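Local coordinates for protein myosin-17 (PDB 7KFL) that is a plant class XI myosin motor whose globular tail, the part held in this structure, probably recognises and binds cargo, at residues Val146-Tyr150 / Pro151-Phe155; Glu49-Ser52 / Val53-Arg56; Ala82-Leu85 / Leu86-Arg90; Cys34-Tyr37 / Lys38-His42. All coordinates share one frame; numbering follows the deposited sequence.

Contact 1: Val146-Tyr150 / Pro151-Phe155; sequences VEAKY and PALLF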
loop_
_atom_site.group_PDB
_atom_site.type_symbol
_atom_site.label_atom_id
_atom_site.label_comp_id
_atom_site.label_asym_id
_atom_site.label_seq_id
_atom_site.Cartn_x
_atom_site.Cartn_y
_atom_site.Cartn_z
ATOM N N VAL A 146 -24.841 19.710 -8.642
ATOM C CA VAL A 146 -24.653 20.892 -9.538
ATOM C C VAL A 146 -24.091 20.378 -10.868
ATOM O O VAL A 146 -23.185 19.524 -10.829
ATOM C CB VAL A 146 -23.746 21.967 -8.900
ATOM C CG1 VAL A 146 -24.061 22.167 -7.423
ATOM C CG2 VAL A 146 -22.262 21.677 -9.087
ATOM N N GLU A 147 -24.629 20.850 -11.998
ATOM C CA GLU A 147 -24.111 20.517 -13.352
ATOM C C GLU A 147 -22.772 21.242 -13.528
ATOM O O GLU A 147 -22.784 22.450 -13.831
ATOM C CB GLU A 147 -25.134 20.861 -14.438
ATOM C CG GLU A 147 -26.363 19.966 -14.413
ATOM C CD GLU A 147 -27.213 19.992 -15.674
ATOM O OE1 GLU A 147 -26.686 19.632 -16.746
ATOM O OE2 GLU A 147 -28.399 20.375 -15.584
ATOM N N ALA A 148 -21.670 20.523 -13.303
ATOM C CA ALA A 148 -20.285 21.046 -13.292
ATOM C C ALA A 148 -19.878 21.470 -14.706
ATOM O O ALA A 148 -20.136 20.701 -15.652
ATOM C CB ALA A 148 -19.347 19.998 -12.749
ATOM N N LYS A 149 -19.262 22.649 -14.831
ATOM C CA LYS A 149 -18.651 23.153 -16.088
ATOM C C LYS A 149 -17.240 22.567 -16.208
ATOM O O LYS A 149 -16.818 21.856 -15.281
ATOM C CB LYS A 149 -18.667 24.684 -16.104
ATOM C CG LYS A 149 -20.054 25.317 -16.100
ATOM C CD LYS A 149 -20.923 24.918 -17.279
ATOM C CE LYS A 149 -22.298 25.553 -17.248
ATOM N NZ LYS A 149 -23.188 24.886 -16.267
ATOM N N TYR A 150 -16.548 22.851 -17.315
ATOM C CA TYR A 150 -15.320 22.133 -17.755
ATOM C C TYR A 150 -14.174 22.349 -16.769
ATOM O O TYR A 150 -13.435 21.409 -16.493
ATOM C CB TYR A 150 -14.956 22.511 -19.196
ATOM C CG TYR A 150 -15.965 22.064 -20.226
ATOM C CD1 TYR A 150 -16.628 20.852 -20.101
ATOM C CD2 TYR A 150 -16.253 22.845 -21.335
ATOM C CE1 TYR A 150 -17.554 20.431 -21.040
ATOM C CE2 TYR A 150 -17.177 22.439 -22.284
ATOM C CZ TYR A 150 -17.830 21.229 -22.135
ATOM O OH TYR A 150 -18.742 20.813 -23.058
ATOM N N PRO A 151 -13.969 23.559 -16.196
ATOM C CA PRO A 151 -12.923 23.746 -15.190
ATOM C C PRO A 151 -13.058 22.791 -13.992
ATOM O O PRO A 151 -12.045 22.310 -13.511
ATOM C CB PRO A 151 -13.111 25.200 -14.732
ATOM C CG PRO A 151 -13.778 25.871 -15.911
ATOM C CD PRO A 151 -14.685 24.808 -16.499
ATOM N N ALA A 152 -14.296 22.533 -13.559
ATOM C CA ALA A 152 -14.641 21.721 -12.368
ATOM C C ALA A 152 -14.430 20.227 -12.647
ATOM O O ALA A 152 -13.968 19.523 -11.729
ATOM C CB ALA A 152 -16.063 22.004 -11.953
ATOM N N LEU A 153 -14.771 19.758 -13.850
ATOM C CA LEU A 153 -14.630 18.331 -14.255
ATOM C C LEU A 153 -13.143 17.987 -14.399
ATOM O O LEU A 153 -12.769 16.849 -14.038
ATOM C CB LEU A 153 -15.380 18.084 -15.568
ATOM C CG LEU A 153 -16.894 18.285 -15.515
ATOM C CD1 LEU A 153 -17.498 18.178 -16.907
ATOM C CD2 LEU A 153 -17.554 17.290 -14.570
ATOM N N LEU A 154 -12.339 18.928 -14.906
ATOM C CA LEU A 154 -10.861 18.788 -15.023
ATOM C C LEU A 154 -10.252 18.698 -13.621
ATOM O O LEU A 154 -9.288 17.927 -13.446
ATOM C CB LEU A 154 -10.283 19.984 -15.787
ATOM C CG LEU A 154 -8.769 19.953 -16.007
ATOM C CD1 LEU A 154 -8.377 18.803 -16.920
ATOM C CD2 LEU A 154 -8.267 21.272 -16.570
ATOM N N PHE A 155 -10.791 19.469 -12.671
ATOM C CA PHE A 155 -10.302 19.556 -11.269
ATOM C C PHE A 155 -10.489 18.207 -10.567
ATOM O O PHE A 155 -9.541 17.753 -9.896
ATOM C CB PHE A 155 -11.018 20.668 -10.502
ATOM C CG PHE A 155 -10.659 20.728 -9.040
ATOM C CD1 PHE A 155 -9.371 21.051 -8.639
ATOM C CD2 PHE A 155 -11.604 20.451 -8.062
ATOM C CE1 PHE A 155 -9.040 21.101 -7.293
ATOM C CE2 PHE A 155 -11.270 20.503 -6.719
ATOM C CZ PHE A 155 -9.990 20.827 -6.335
#
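Ala148 and Leu153 meet where a short strand turns into the long helix 150-186, with Lys149 as the N-cap residue. CB of Ala148 points toward the first helical turn and lies 3.7 Å from CD2 of Leu153. The CB of Ala152 comes up beside it, 3.9 Å from Ala148 CB. Leu153 also points its CB toward the residues before the helix. Its chi1 (-64°) puts CG beside its own backbone N, and with chi2 at 173° CD2 meets the alanine while CD1 lies by the carbonyls of Ala148 and Lys149. CD1 of Leu153 also reaches the edge of the tyrosine ring, near its plane, 4.3 Å from Tyr150 CD1. Tyr150 otherwise turns away to the exposed side. Pro151 has no N-H, and its ring packs against the backbone of Tyr150, with its CD 3.6 Å from Tyr150 CB. The carbonyl of the N-cap residue accepts twice. Lys149 O takes a weak bond from Ala152 N and a sounder one, 3.3 Å, from Leu153 N. Phe54 of helix 53-65 packs on Pro151 and Ala152, and Leu92 of the parallel partner strand touches Ala148. The next helical bond runs from Leu154 N to Tyr150 O, 3.1 Å with an angle of 163° at the hydrogen.

Contact 2: Glu49-Ser52 / Val53-Arg56; sequences ERTS and VFDR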
loop_
_atom_site.group_PDB
_atom_site.type_symbol
_atom_site.label_atom_id
_atom_site.label_comp_id
_atom_site.label_asym_id
_atom_site.label_seq_id
_atom_site.Cartn_x
_atom_site.Cartn_y
_atom_site.Cartn_z
ATOM N N GLU A 49 -17.508 28.957 -16.300
ATOM C CA GLU A 49 -16.951 28.385 -17.555
ATOM C C GLU A 49 -15.422 28.497 -17.544
ATOM O O GLU A 49 -14.780 27.740 -18.299
ATOM C CB GLU A 49 -17.548 29.100 -18.768
ATOM C CG GLU A 49 -19.061 28.977 -18.870
ATOM C CD GLU A 49 -19.580 27.673 -19.455
ATOM O OE1 GLU A 49 -18.756 26.853 -19.911
ATOM O OE2 GLU A 49 -20.814 27.484 -19.456
ATOM N N ARG A 50 -14.867 29.406 -16.733
ATOM C CA ARG A 50 -13.401 29.641 -16.606
ATOM C C ARG A 50 -13.103 30.227 -15.219
ATOM O O ARG A 50 -13.882 31.089 -14.763
ATOM C CB ARG A 50 -12.922 30.572 -17.723
ATOM C CG ARG A 50 -11.414 30.587 -17.934
ATOM C CD ARG A 50 -10.991 31.633 -18.950
ATOM N NE ARG A 50 -9.573 31.562 -19.292
ATOM C CZ ARG A 50 -9.042 30.778 -20.231
ATOM N NH1 ARG A 50 -9.802 29.968 -20.953
ATOM N NH2 ARG A 50 -7.736 30.804 -20.445
ATOM N N THR A 51 -12.021 29.771 -14.576
ATOM C CA THR A 51 -11.566 30.228 -13.233
ATOM C C THR A 51 -10.207 29.604 -12.901
ATOM O O THR A 51 -9.936 28.491 -13.391
ATOM C CB THR A 51 -12.588 29.890 -12.138
ATOM O OG1 THR A 51 -12.080 30.362 -10.890
ATOM C CG2 THR A 51 -12.888 28.410 -12.028
ATOM N N SER A 52 -9.415 30.292 -12.072
ATOM C CA SER A 52 -8.053 29.890 -11.630
ATOM C C SER A 52 -8.107 29.164 -10.278
ATOM O O SER A 52 -7.072 28.598 -9.881
ATOM C CB SER A 52 -7.140 31.088 -11.554
ATOM O OG SER A 52 -6.760 31.523 -12.851
ATOM N N VAL A 53 -9.258 29.184 -9.596
ATOM C CA VAL A 53 -9.415 28.669 -8.201
ATOM C C VAL A 53 -8.924 27.217 -8.135
ATOM O O VAL A 53 -8.149 26.902 -7.213
ATOM C CB VAL A 53 -10.863 28.806 -7.688
ATOM C CG1 VAL A 53 -11.852 27.952 -8.469
ATOM C CG2 VAL A 53 -10.956 28.504 -6.200
ATOM N N PHE A 54 -9.343 26.377 -9.085
ATOM C CA PHE A 54 -9.047 24.920 -9.114
ATOM C C PHE A 54 -7.540 24.704 -9.297
ATOM O O PHE A 54 -6.958 23.913 -8.536
ATOM C CB PHE A 54 -9.853 24.233 -10.215
ATOM C CG PHE A 54 -11.346 24.316 -10.032
ATOM C CD1 PHE A 54 -11.959 23.732 -8.936
ATOM C CD2 PHE A 54 -12.141 24.978 -10.955
ATOM C CE1 PHE A 54 -13.333 23.809 -8.766
ATOM C CE2 PHE A 54 -13.514 25.055 -10.784
ATOM C CZ PHE A 54 -14.108 24.470 -9.690
ATOM N N ASP A 55 -6.936 25.388 -10.273
ATOM C CA ASP A 55 -5.475 25.344 -10.555
ATOM C C ASP A 55 -4.693 25.661 -9.276
ATOM O O ASP A 55 -3.700 24.960 -9.000
ATOM C CB ASP A 55 -5.079 26.322 -11.666
ATOM C CG ASP A 55 -5.326 25.810 -13.074
ATOM O OD1 ASP A 55 -5.616 24.604 -13.223
ATOM O OD2 ASP A 55 -5.217 26.621 -14.013
ATOM N N ARG A 56 -5.136 26.672 -8.526
ATOM C CA ARG A 56 -4.412 27.221 -7.350
ATOM C C ARG A 56 -4.510 26.246 -6.172
ATOM O O ARG A 56 -3.512 26.129 -5.432
ATOM C CB ARG A 56 -4.960 28.608 -7.009
ATOM C CG ARG A 56 -4.683 29.639 -8.094
ATOM C CD ARG A 56 -4.441 31.029 -7.550
ATOM N NE ARG A 56 -3.362 31.062 -6.571
ATOM C CZ ARG A 56 -3.069 32.105 -5.804
ATOM N NH1 ARG A 56 -3.773 33.221 -5.897
ATOM N NH2 ARG A 56 -2.069 32.030 -4.942
#
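Thr51 sets its two branches against two different residues of the helix start. The methyl CG2 lies 3.6 Å from CE2 of Phe54 and nearly as close to CD2, and the two side chains cross at about a right angle. The hydroxyl OG1 stands 3.4 Å from CG1 of Val53. That same methyl of Val53 sits 3.8 Å above the plane of the Phe54 ring, over its centre, so Thr51, Val53 and Phe54 form one compact cluster. Thr51 carries OG1 anti to its own N (chi1 -180°), and this brings the oxygen round to the helix start. There it accepts from Val53 N at 3.3 Å, a straight but weak bond, 173° at the hydrogen. It is a side-chain cap on the first turn of helix 53-65. Inward, Val53 and Phe54 continue onto Leu40 of helix 31-43, while Pro151 and Ala152 meet the phenylalanine. The Ser52 side is more exposed and has few side-chain contacts. Ser52 turns its CB away, and its carbonyl makes the main link. Ser52 O accepts from Arg56 N at 3.0 Å, and CG of Arg56 passes 3.2 Å from the same oxygen. The arginine chain is bent at chi2 and chi3, and its NH1 makes a salt bridge with Asp13 of helix 4-20.

Contact 3: Ala82-Leu85 / Leu86-Arg90; sequences ATLL and LLLQR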
loop_
_atom_site.group_PDB
_atom_site.type_symbol
_atom_site.label_atom_id
_atom_site.label_comp_id
_atom_site.label_asym_id
_atom_site.label_seq_id
_atom_site.Cartn_x
_atom_site.Cartn_y
_atom_site.Cartn_z
ATOM N N ALA A 82 -9.111 12.665 -0.309
ATOM C CA ALA A 82 -10.114 11.576 -0.263
ATOM C C ALA A 82 -11.493 12.162 0.071
ATOM O O ALA A 82 -12.458 11.827 -0.640
ATOM C CB ALA A 82 -9.694 10.521 0.735
ATOM N N THR A 83 -11.573 13.023 1.092
ATOM C CA THR A 83 -12.838 13.646 1.571
ATOM C C THR A 83 -13.354 14.638 0.519
ATOM O O THR A 83 -14.577 14.635 0.270
ATOM C CB THR A 83 -12.666 14.303 2.947
ATOM O OG1 THR A 83 -12.120 13.325 3.832
ATOM C CG2 THR A 83 -13.965 14.831 3.519
ATOM N N LEU A 84 -12.470 15.448 -0.078
ATOM C CA LEU A 84 -12.861 16.444 -1.111
ATOM C C LEU A 84 -13.417 15.713 -2.339
ATOM O O LEU A 84 -14.477 16.137 -2.838
ATOM C CB LEU A 84 -11.669 17.329 -1.490
ATOM C CG LEU A 84 -11.985 18.457 -2.474
ATOM C CD1 LEU A 84 -13.308 19.142 -2.144
ATOM C CD2 LEU A 84 -10.859 19.482 -2.505
ATOM N N LEU A 85 -12.729 14.662 -2.802
ATOM C CA LEU A 85 -13.140 13.850 -3.980
ATOM C C LEU A 85 -14.482 13.163 -3.696
ATOM O O LEU A 85 -15.304 13.083 -4.629
ATOM C CB LEU A 85 -12.047 12.831 -4.314
ATOM C CG LEU A 85 -10.911 13.366 -5.184
ATOM C CD1 LEU A 85 -9.690 12.464 -5.106
ATOM C CD2 LEU A 85 -11.363 13.533 -6.628
ATOM N N LEU A 86 -14.691 12.693 -2.462
ATOM C CA LEU A 86 -15.960 12.061 -2.005
ATOM C C LEU A 86 -17.112 13.059 -2.191
ATOM O O LEU A 86 -18.164 12.652 -2.720
ATOM C CB LEU A 86 -15.802 11.626 -0.539
ATOM C CG LEU A 86 -16.970 10.878 0.114
ATOM C CD1 LEU A 86 -17.788 11.795 1.011
ATOM C CD2 LEU A 86 -17.866 10.191 -0.905
ATOM N N LEU A 87 -16.901 14.323 -1.806
ATOM C CA LEU A 87 -17.899 15.420 -1.939
ATOM C C LEU A 87 -18.128 15.711 -3.427
ATOM O O LEU A 87 -19.304 15.745 -3.842
ATOM C CB LEU A 87 -17.397 16.665 -1.200
ATOM C CG LEU A 87 -17.198 16.514 0.307
ATOM C CD1 LEU A 87 -16.305 17.618 0.851
ATOM C CD2 LEU A 87 -18.533 16.498 1.037
ATOM N N LEU A 88 -17.045 15.898 -4.192
ATOM C CA LEU A 88 -17.070 16.151 -5.661
ATOM C C LEU A 88 -17.794 15.004 -6.379
ATOM O O LEU A 88 -18.588 15.299 -7.291
ATOM C CB LEU A 88 -15.636 16.295 -6.184
ATOM C CG LEU A 88 -14.866 17.533 -5.724
ATOM C CD1 LEU A 88 -13.541 17.640 -6.460
ATOM C CD2 LEU A 88 -15.678 18.805 -5.914
ATOM N N GLN A 89 -17.523 13.754 -5.986
ATOM C CA GLN A 89 -18.103 12.524 -6.596
ATOM C C GLN A 89 -19.630 12.536 -6.452
ATOM O O GLN A 89 -20.305 12.081 -7.393
ATOM C CB GLN A 89 -17.509 11.272 -5.948
ATOM C CG GLN A 89 -18.139 9.963 -6.414
ATOM C CD GLN A 89 -17.866 9.656 -7.867
ATOM O OE1 GLN A 89 -16.891 10.127 -8.453
ATOM N NE2 GLN A 89 -18.727 8.846 -8.463
ATOM N N ARG A 90 -20.147 13.031 -5.322
ATOM C CA ARG A 90 -21.595 13.020 -4.978
ATOM C C ARG A 90 -22.264 14.342 -5.383
ATOM O O ARG A 90 -23.492 14.447 -5.195
ATOM C CB ARG A 90 -21.781 12.776 -3.477
ATOM C CG ARG A 90 -21.363 11.391 -3.005
ATOM C CD ARG A 90 -21.593 11.211 -1.514
ATOM N NE ARG A 90 -21.095 9.935 -1.008
ATOM C CZ ARG A 90 -21.091 9.571 0.275
ATOM N NH1 ARG A 90 -21.559 10.384 1.209
ATOM N NH2 ARG A 90 -20.609 8.390 0.624
#
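Leu87 packs back onto Thr83 and Leu84, one turn earlier in helix 71-89, mostly against backbone. Its CB lies 3.4 Å from Leu84 O. CG stands beside the residue's own N (chi1 -62°), which lays it against the previous turn, 3.2 Å from Thr83 O. At the tip, CD1 stays near that oxygen, 3.5 Å from Thr83 O, and reaches the CA of Leu84 as well. CD1 also meets Tyr37 of helix 31-43, and Leu140 and Leu143 also touch the Leu87 side chain. Thr83 O accepts Leu87 N at 3.1 Å. A glycine in place of Leu87 would probably leave the carbonyl of Thr83 without its apolar cover and open a gap beside Tyr37. The other helical bonds are regular, the straightest from Leu88 N to Leu84 O, 2.9 Å and 170° at the hydrogen. Side chains one turn apart also touch, with CD1 of Leu84 4.2 Å from CG of Leu88. Farther on, CD2 of Leu86 lies over one face of the Arg90 guanidinium, toward its rim. The helix is wedged among several others. Leu84 touches helices 31-43 and 150-186, Leu85 packs on 150-186, and Leu86 and Gln89 meet helix 388-393. Strand 92-93 follows helix 71-89 in the chain.

Contact 4: Cys34-Tyr37 / Lys38-His42; sequences CVIY and KCLLH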
loop_
_atom_site.group_PDB
_atom_site.type_symbol
_atom_site.label_atom_id
_atom_site.label_comp_id
_atom_site.label_asym_id
_atom_site.label_seq_id
_atom_site.Cartn_x
_atom_site.Cartn_y
_atom_site.Cartn_z
ATOM N N CYS A 34 -13.288 20.498 3.598
ATOM C CA CYS A 34 -14.619 21.081 3.921
ATOM C C CYS A 34 -14.618 22.586 3.625
ATOM O O CYS A 34 -15.608 23.073 3.048
ATOM C CB CYS A 34 -15.001 20.827 5.375
ATOM S SG CYS A 34 -15.334 19.083 5.736
ATOM N N VAL A 35 -13.547 23.289 4.003
ATOM C CA VAL A 35 -13.360 24.749 3.748
ATOM C C VAL A 35 -13.318 24.985 2.234
ATOM O O VAL A 35 -14.025 25.898 1.764
ATOM C CB VAL A 35 -12.094 25.284 4.446
ATOM C CG1 VAL A 35 -11.689 26.661 3.938
ATOM C CG2 VAL A 35 -12.262 25.304 5.957
ATOM N N ILE A 36 -12.514 24.199 1.507
ATOM C CA ILE A 36 -12.371 24.281 0.021
ATOM C C ILE A 36 -13.759 24.117 -0.610
ATOM O O ILE A 36 -14.175 25.027 -1.349
ATOM C CB ILE A 36 -11.363 23.238 -0.512
ATOM C CG1 ILE A 36 -9.920 23.637 -0.196
ATOM C CG2 ILE A 36 -11.554 23.004 -2.004
ATOM C CD1 ILE A 36 -8.930 22.499 -0.298
ATOM N N TYR A 37 -14.440 23.006 -0.309
ATOM C CA TYR A 37 -15.745 22.609 -0.904
ATOM C C TYR A 37 -16.771 23.737 -0.747
ATOM O O TYR A 37 -17.458 24.058 -1.736
ATOM C CB TYR A 37 -16.273 21.327 -0.259
ATOM C CG TYR A 37 -17.599 20.865 -0.808
ATOM C CD1 TYR A 37 -17.723 20.479 -2.132
ATOM C CD2 TYR A 37 -18.732 20.819 -0.012
ATOM C CE1 TYR A 37 -18.935 20.059 -2.653
ATOM C CE2 TYR A 37 -19.953 20.398 -0.516
ATOM C CZ TYR A 37 -20.055 20.015 -1.842
ATOM O OH TYR A 37 -21.248 19.598 -2.351
ATOM N N LYS A 38 -16.868 24.316 0.453
ATOM C CA LYS A 38 -17.905 25.317 0.825
ATOM C C LYS A 38 -17.676 26.630 0.067
ATOM O O LYS A 38 -18.668 27.181 -0.450
ATOM C CB LYS A 38 -17.918 25.530 2.340
ATOM C CG LYS A 38 -18.529 24.378 3.118
ATOM C CD LYS A 38 -18.783 24.692 4.567
ATOM C CE LYS A 38 -19.618 23.628 5.243
ATOM N NZ LYS A 38 -19.536 23.741 6.715
ATOM N N CYS A 39 -16.431 27.112 0.007
ATOM C CA CYS A 39 -16.024 28.299 -0.794
ATOM C C CYS A 39 -16.479 28.125 -2.248
ATOM O O CYS A 39 -17.141 29.042 -2.775
ATOM C CB CYS A 39 -14.516 28.515 -0.752
ATOM S SG CYS A 39 -13.913 29.035 0.874
ATOM N N LEU A 40 -16.143 26.986 -2.859
ATOM C CA LEU A 40 -16.471 26.665 -4.274
ATOM C C LEU A 40 -17.994 26.607 -4.441
ATOM O O LEU A 40 -18.487 27.020 -5.513
ATOM C CB LEU A 40 -15.818 25.333 -4.664
ATOM C CG LEU A 40 -14.289 25.287 -4.613
ATOM C CD1 LEU A 40 -13.783 23.932 -5.082
ATOM C CD2 LEU A 40 -13.661 26.401 -5.440
ATOM N N LEU A 41 -18.703 26.115 -3.421
ATOM C CA LEU A 41 -20.188 26.016 -3.403
ATOM C C LEU A 41 -20.780 27.422 -3.231
ATOM O O LEU A 41 -21.758 27.743 -3.938
ATOM C CB LEU A 41 -20.614 25.075 -2.270
ATOM C CG LEU A 41 -21.931 24.329 -2.483
ATOM C CD1 LEU A 41 -21.833 23.358 -3.652
ATOM C CD2 LEU A 41 -22.338 23.590 -1.218
ATOM N N HIS A 42 -20.185 28.228 -2.343
ATOM C CA HIS A 42 -20.568 29.639 -2.056
ATOM C C HIS A 42 -20.405 30.486 -3.325
ATOM O O HIS A 42 -21.388 31.146 -3.723
ATOM C CB HIS A 42 -19.741 30.180 -0.878
ATOM C CG HIS A 42 -20.117 31.558 -0.443
ATOM N ND1 HIS A 42 -21.338 31.844 0.141
ATOM C CD2 HIS A 42 -19.436 32.726 -0.489
ATOM C CE1 HIS A 42 -21.396 33.130 0.425
ATOM N NE2 HIS A 42 -20.240 33.693 0.049
#
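Tyr37 O accepts the backbone N of Leu41 at 2.9 Å, the shortest hydrogen bond between the two segments. It bends to 142° at the hydrogen, and the donor is tilted 19° from the carbonyl plane. The side chains of the same two residues cross obliquely. Tyrosine holds CG anti to its N, chi1 180°, and its ring runs out along the helix flank beside Leu41. CE2 of Tyr37 then lies 4.0 Å from CD2 of Leu41, while the hydroxyl OH is 4.0 Å from Leu41 CD1. That hydroxyl hydrogen-bonds Thr91 OG1, which pins the far end of the buried ring. An alanine at Tyr37 would probably leave Thr91 without this partner and open a gap beside Leu41 and Leu87. All of this lies on helix 31-43, which packs on helices 4-20, 53-65 and 71-89 in a mainly helical fold. Ile36 and Leu40 lie side by side and point the same way, with CG2 of Ile36 3.9 Å from CD1 of Leu40. On another side, Val35 CG1 is 4.5 Å from the sulfur SG of Cys39, and both residues touch Leu15. The chain of Lys38 first runs past a backbone oxygen, its CG 3.2 Å from Cys34 O. It then extends away, and its NZ is held by the carbonyls of Leu137 and Lys139.

How the contacts relate
Contacts 3 and 4 are the buried pair. Each lies essentially along a single helix and is dominated by backbone bonds and apolar packing, with polar tips bonded outside. The two meet where Leu84 CD2 touches Ile36 CG2. Contacts 1 and 2 are partly buried helix starts with exposed residues. Lys149 is the N-cap residue in contact 1, its carbonyl the first acceptor; a threonine hydroxyl makes the capping bond in contact 2. These two touch through Phe155 and Phe54, whose rings meet with planes at about 35°. Contact 2 reaches contact 4 through Val53 and Leu40, while Phe155 of contact 1 rests on Leu88 of contact 3. Contacts 2 and 3 do not touch.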